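Local coordinates for protein acyl-CoA dehydrogenase (PDB 2Z1Q) that probably catalyses the FAD-dependent oxidation of saturated acyl-CoA thioesters to their 2,3-dehydroacyl-CoA products, passing the electrons to an acceptor, at residues I512-A515 with Q516-R520; G503-A506 with P507-A510; R67-E71 with L72-A76. All blocks are in the same frame, centred on the assembly; numbering follows the deposited sequence.

Contact 1 (I512-A515 with Q516-R520); sequences IYLA and QALDR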
# COMPACT_ATOMS: atom_id res chain seq x y z
N ILE B 512 -9.77 -18.95 7.35
CA ILE B 512 -9.21 -17.65 7.66
C ILE B 512 -9.76 -16.58 6.71
O ILE B 512 -10.09 -15.47 7.13
CB ILE B 512 -7.67 -17.72 7.53
CG1 ILE B 512 -7.10 -18.45 8.74
CG2 ILE B 512 -7.08 -16.33 7.35
CD1 ILE B 512 -5.63 -18.72 8.62
N TYR B 513 -9.88 -16.94 5.44
CA TYR B 513 -10.37 -16.04 4.41
C TYR B 513 -11.88 -15.81 4.55
O TYR B 513 -12.36 -14.67 4.49
CB TYR B 513 -10.04 -16.61 3.02
CG TYR B 513 -10.41 -15.68 1.90
CD1 TYR B 513 -9.49 -14.72 1.46
CD2 TYR B 513 -11.69 -15.67 1.36
CE1 TYR B 513 -9.84 -13.78 0.51
CE2 TYR B 513 -12.06 -14.72 0.40
CZ TYR B 513 -11.12 -13.77 -0.01
OH TYR B 513 -11.43 -12.76 -0.88
N LEU B 514 -12.61 -16.90 4.75
CA LEU B 514 -14.05 -16.87 4.92
C LEU B 514 -14.51 -15.94 6.06
O LEU B 514 -15.34 -15.05 5.85
CB LEU B 514 -14.57 -18.29 5.17
CG LEU B 514 -16.05 -18.42 5.52
CD1 LEU B 514 -16.87 -17.78 4.43
CD2 LEU B 514 -16.43 -19.89 5.69
N ALA B 515 -13.96 -16.15 7.26
CA ALA B 515 -14.32 -15.34 8.42
C ALA B 515 -14.18 -13.85 8.12
O ALA B 515 -15.11 -13.06 8.35
CB ALA B 515 -13.45 -15.71 9.62
N GLN B 516 -13.02 -13.46 7.62
CA GLN B 516 -12.77 -12.06 7.30
C GLN B 516 -13.68 -11.54 6.20
O GLN B 516 -14.12 -10.39 6.26
CB GLN B 516 -11.30 -11.89 6.91
CG GLN B 516 -10.37 -12.09 8.08
CD GLN B 516 -8.92 -12.04 7.68
OE1 GLN B 516 -8.42 -12.91 6.96
NE2 GLN B 516 -8.22 -11.02 8.15
N ALA B 517 -13.97 -12.37 5.21
CA ALA B 517 -14.86 -11.97 4.12
C ALA B 517 -16.25 -11.66 4.65
O ALA B 517 -16.93 -10.74 4.15
CB ALA B 517 -14.93 -13.07 3.07
N LEU B 518 -16.71 -12.42 5.64
CA LEU B 518 -18.03 -12.18 6.19
C LEU B 518 -18.07 -10.85 6.91
O LEU B 518 -19.05 -10.13 6.84
CB LEU B 518 -18.45 -13.31 7.15
CG LEU B 518 -19.38 -14.38 6.54
CD1 LEU B 518 -18.67 -15.05 5.38
CD2 LEU B 518 -19.77 -15.41 7.58
N ASP B 519 -16.98 -10.50 7.60
CA ASP B 519 -16.94 -9.23 8.31
C ASP B 519 -17.01 -8.05 7.35
O ASP B 519 -17.70 -7.07 7.61
CB ASP B 519 -15.67 -9.11 9.14
CG ASP B 519 -15.57 -10.15 10.21
OD1 ASP B 519 -16.63 -10.65 10.67
OD2 ASP B 519 -14.43 -10.47 10.59
N ARG B 520 -16.25 -8.17 6.26
CA ARG B 520 -16.19 -7.14 5.23
C ARG B 520 -17.55 -7.03 4.54
O ARG B 520 -17.95 -5.94 4.13
CB ARG B 520 -15.12 -7.52 4.19
CG ARG B 520 -14.02 -6.48 4.01
CD ARG B 520 -12.67 -7.16 3.99
NE ARG B 520 -12.65 -8.30 3.08
CZ ARG B 520 -11.88 -9.37 3.25
NH1 ARG B 520 -11.06 -9.44 4.29
NH2 ARG B 520 -11.93 -10.38 2.39
O HOH W 1 -10.57 -12.44 3.57
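Arg520 shows how a side chain can be tied through a water to the main chain of its own helix, here at Tyr513. Arg520, bent at chi2 and chi3, folds back over Ala517, whose CA lies against one face of the guanidinium. At the guanidinium edge, in its plane, the water accepts from Arg520 NH2 at 2.7 Å and donates to the main-chain Tyr513 O at 3.0 Å. That oxygen also takes the hydrogen of Ala517 N at 2.9 Å. A CG anti to the backbone N (chi1 -175°) puts the tyrosine ring near Ala517, Tyr513 CE2 4.3 Å from Ala517 CB, and Tyr513 OH 4.1 Å from Arg520 NH2. Any cation-pi attraction is weak, the planes being 70° apart and Arg520 CZ 5.9 Å from the ring centroid. The charge is instead met by a salt bridge to Asp488, which also shares a weak hydrogen bond with Tyr513 OH.

Leu514 and Leu518, one turn apart, lie side by side and point the same way, their CD1 atoms a tight 3.4 Å apart. Asp519, salt-bridged to Arg551, packs on Ala523 of the second subunit. Tyr513 meets helices 300-331 and 476-502, the two leucines helix 445-468, and Ile512 helices 300-331 and 556-570. Such many-sided packing is characteristic of a helix within the C-terminal helical bundle of an acyl-CoA dehydrogenase.

Contact 2 (G503-A506 with P507-A510); sequences GGLA and PVLA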
# COMPACT_ATOMS: atom_id res chain seq x y z
N GLY B 503 -7.65 -30.84 1.14
CA GLY B 503 -7.46 -31.23 2.52
C GLY B 503 -6.18 -30.66 3.11
O GLY B 503 -5.46 -29.89 2.47
N GLY B 504 -5.90 -31.03 4.35
CA GLY B 504 -4.70 -30.56 5.01
C GLY B 504 -4.81 -29.13 5.49
O GLY B 504 -5.76 -28.75 6.17
N LEU B 505 -3.82 -28.31 5.13
CA LEU B 505 -3.80 -26.92 5.54
C LEU B 505 -4.87 -26.14 4.78
O LEU B 505 -5.35 -25.11 5.26
CB LEU B 505 -2.41 -26.32 5.29
CG LEU B 505 -1.86 -25.25 6.23
CD1 LEU B 505 -2.79 -24.05 6.28
CD2 LEU B 505 -1.70 -25.82 7.63
N ALA B 506 -5.24 -26.64 3.60
CA ALA B 506 -6.25 -25.97 2.78
C ALA B 506 -7.46 -25.46 3.59
O ALA B 506 -7.81 -24.29 3.50
CB ALA B 506 -6.71 -26.88 1.65
N PRO B 507 -8.11 -26.34 4.38
CA PRO B 507 -9.27 -25.90 5.16
C PRO B 507 -8.97 -24.70 6.06
O PRO B 507 -9.78 -23.78 6.18
CB PRO B 507 -9.63 -27.14 5.98
CG PRO B 507 -9.22 -28.26 5.08
CD PRO B 507 -7.90 -27.79 4.53
N VAL B 508 -7.80 -24.72 6.69
CA VAL B 508 -7.39 -23.64 7.57
C VAL B 508 -7.29 -22.31 6.81
O VAL B 508 -7.75 -21.28 7.30
CB VAL B 508 -6.02 -23.96 8.20
CG1 VAL B 508 -5.56 -22.83 9.11
CG2 VAL B 508 -6.11 -25.28 8.99
N LEU B 509 -6.72 -22.35 5.61
CA LEU B 509 -6.56 -21.14 4.82
C LEU B 509 -7.90 -20.64 4.35
O LEU B 509 -8.16 -19.43 4.31
CB LEU B 509 -5.65 -21.39 3.62
CG LEU B 509 -4.21 -21.78 3.97
CD1 LEU B 509 -3.44 -21.98 2.68
CD2 LEU B 509 -3.55 -20.70 4.84
N ALA B 510 -8.77 -21.58 4.00
CA ALA B 510 -10.09 -21.24 3.53
C ALA B 510 -10.91 -20.60 4.65
O ALA B 510 -11.66 -19.66 4.41
CB ALA B 510 -10.78 -22.49 3.01
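An unusual first torsion at Leu505 (chi1 -146°, away from the staggered positions), followed by chi2 of -59°, carries its CD1 forward along the helix to meet Leu509. Leu509 in turn sets CG anti to its carbonyl carbon (chi1 -63°), and the two side chains cross obliquely. The touching is done by one methyl: Leu505 CD1 rests 3.5 Å from Leu509 CG and near Leu509 CD2, while on the adjoining flank it reaches Val508 CB at 3.8 Å. A single branch therefore fills the angle between the residues three and four places on. Helix 556-570 packs against this cluster, with Ala566 on Leu505, Leu559 and Gln562 on Val508, and Ala563 on Leu509; Ala310 and Tyr314 of helix 300-331 also meet Leu509.

The arrangement is the first turn of a helix begun after a glycine break. Gly503, with positive phi, leaves the preceding helix 476-502; Gly504 also has positive phi, a conformation that favours glycine, and the chain re-enters helical geometry to form helix 505-528. Pro507 is well suited to this early position, because its nitrogen has no hydrogen to give and the opening turn does not ask for one.

The i to i+4 bonds here are Leu509 N to Leu505 O at 3.1 Å and Ala510 N to Ala506 O at 2.9 Å. Leu505 O takes a second, weak bond from Val508 N. On the flank occupied by Ala506, Pro507 and Ala510, the small side chains let Ala499 of helix 476-502 come close.

Contact 3 (R67-E71 with L72-A76); sequences RKAGE and LGLLA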
# COMPACT_ATOMS: atom_id res chain seq x y z
N ARG B 67 13.11 -13.70 -28.01
CA ARG B 67 13.44 -14.70 -29.02
C ARG B 67 13.56 -16.06 -28.32
O ARG B 67 13.02 -17.06 -28.80
CB ARG B 67 14.76 -14.37 -29.70
CG ARG B 67 14.66 -13.87 -31.14
CD ARG B 67 14.00 -12.49 -31.24
NE ARG B 67 14.45 -11.79 -32.44
CZ ARG B 67 13.96 -10.63 -32.87
NH1 ARG B 67 12.99 -10.03 -32.20
NH2 ARG B 67 14.45 -10.07 -33.96
N LYS B 68 14.26 -16.10 -27.19
CA LYS B 68 14.42 -17.35 -26.46
C LYS B 68 13.08 -17.92 -26.01
O LYS B 68 12.85 -19.13 -26.12
CB LYS B 68 15.33 -17.17 -25.24
CG LYS B 68 16.79 -16.92 -25.58
CD LYS B 68 17.64 -16.76 -24.33
CE LYS B 68 19.10 -16.57 -24.69
NZ LYS B 68 19.32 -15.30 -25.43
N ALA B 69 12.20 -17.06 -25.51
CA ALA B 69 10.88 -17.50 -25.05
C ALA B 69 10.09 -18.04 -26.23
O ALA B 69 9.24 -18.93 -26.08
CB ALA B 69 10.13 -16.34 -24.40
N GLY B 70 10.36 -17.50 -27.41
CA GLY B 70 9.67 -17.93 -28.60
C GLY B 70 10.15 -19.30 -29.05
O GLY B 70 9.35 -20.16 -29.43
N GLU B 71 11.45 -19.54 -29.00
CA GLU B 71 11.96 -20.83 -29.41
C GLU B 71 11.45 -21.91 -28.44
O GLU B 71 11.36 -23.08 -28.80
CB GLU B 71 13.49 -20.82 -29.46
CG GLU B 71 14.17 -20.87 -28.12
CD GLU B 71 15.68 -20.77 -28.23
OE1 GLU B 71 16.26 -21.46 -29.09
OE2 GLU B 71 16.29 -20.00 -27.45
N LEU B 72 11.10 -21.49 -27.22
CA LEU B 72 10.60 -22.43 -26.20
C LEU B 72 9.11 -22.70 -26.37
O LEU B 72 8.54 -23.54 -25.68
CB LEU B 72 10.84 -21.86 -24.80
CG LEU B 72 12.29 -21.81 -24.29
CD1 LEU B 72 12.36 -21.01 -23.00
CD2 LEU B 72 12.81 -23.22 -24.08
N GLY B 73 8.49 -21.98 -27.30
CA GLY B 73 7.07 -22.12 -27.56
C GLY B 73 6.18 -21.33 -26.62
O GLY B 73 4.96 -21.48 -26.65
N LEU B 74 6.75 -20.46 -25.79
CA LEU B 74 5.93 -19.69 -24.85
C LEU B 74 5.13 -18.59 -25.52
O LEU B 74 4.15 -18.11 -24.96
CB LEU B 74 6.80 -19.08 -23.75
CG LEU B 74 7.53 -20.11 -22.88
CD1 LEU B 74 8.24 -19.41 -21.74
CD2 LEU B 74 6.54 -21.13 -22.34
N LEU B 75 5.53 -18.21 -26.73
CA LEU B 75 4.82 -17.15 -27.44
C LEU B 75 3.78 -17.70 -28.41
O LEU B 75 3.01 -16.94 -29.00
CB LEU B 75 5.82 -16.27 -28.19
CG LEU B 75 6.91 -15.67 -27.30
CD1 LEU B 75 7.91 -14.90 -28.17
CD2 LEU B 75 6.28 -14.76 -26.26
N ALA B 76 3.75 -19.02 -28.57
CA ALA B 76 2.81 -19.66 -29.49
C ALA B 76 1.66 -20.41 -28.80
O ALA B 76 0.80 -20.98 -29.46
CB ALA B 76 3.55 -20.60 -30.43
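Lys68 meets the following segment through its backbone: its O accepts from Leu72 N at 3.1 Å, the last ordinary i to i+4 bond of helix 62-71. The Leu72 side chain, with CG anti to its carbonyl carbon (chi1 -70°), folds back over the same carbonyl and brings its CG to 3.3 Å from Lys68 O.

Ala69 is the residue on which the turn closes. Its O accepts from Leu74 N at 2.9 Å, reached from five residues on, and takes a weak second bond from Leu72 N. Its methyl lies loosely alongside two leucines of the outgoing chain, with CB 4.4 Å from Leu74 CB and equally far from Leu75 CG; Phe42 of helix 30-54 also packs on this methyl.

Gly70 supplies the other bond, from Gly73 N to its O at 2.9 Å, with the donor well above the carbonyl plane. Together the two backward bonds and the positive phi of Gly73 make a Schellman motif, the C-cap that ends a helix and turns the chain away. The Gly73 backbone angles would jam a CB against the carbonyl of the preceding residue, so glycine is called for. Gly70 matters for another reason: Leu75 CD1 lies 3.5 Å from Gly70 CA, close enough that a side chain on Gly70 would be crowded. An alanine in place of Leu75 would lack the branched end and is likely to leave a gap between Gly70 and Tyr110, His113 and Thr114 of helix 106-117, against which the leucine also packs.

Glu71, in the last turn, has CG between its backbone N and carbonyl carbon (chi1 75°). This folds the start of the side chain over the next peptide, its CG 3.3 Å from Leu72 N.

Contacts 1 and 2 belong to the same helix, 505-528, their centres 15 Å apart: contact 2 is its opening turn and contact 1 lies further along. Contact 3 is in the N-terminal domain, about 41 Å from contact 1 between centres and on the opposite side of the chain's centre. All three are partly buried. Both helix ends use glycines with positive phi; they differ in the proline and leucine packing at the start in contact 2, against the Schellman bonds at the finish in contact 3. In contact 1, within regular helix, charged side chains enter salt bridges to Asp488 and Arg551 and a water bridge, and it alone touches the second subunit.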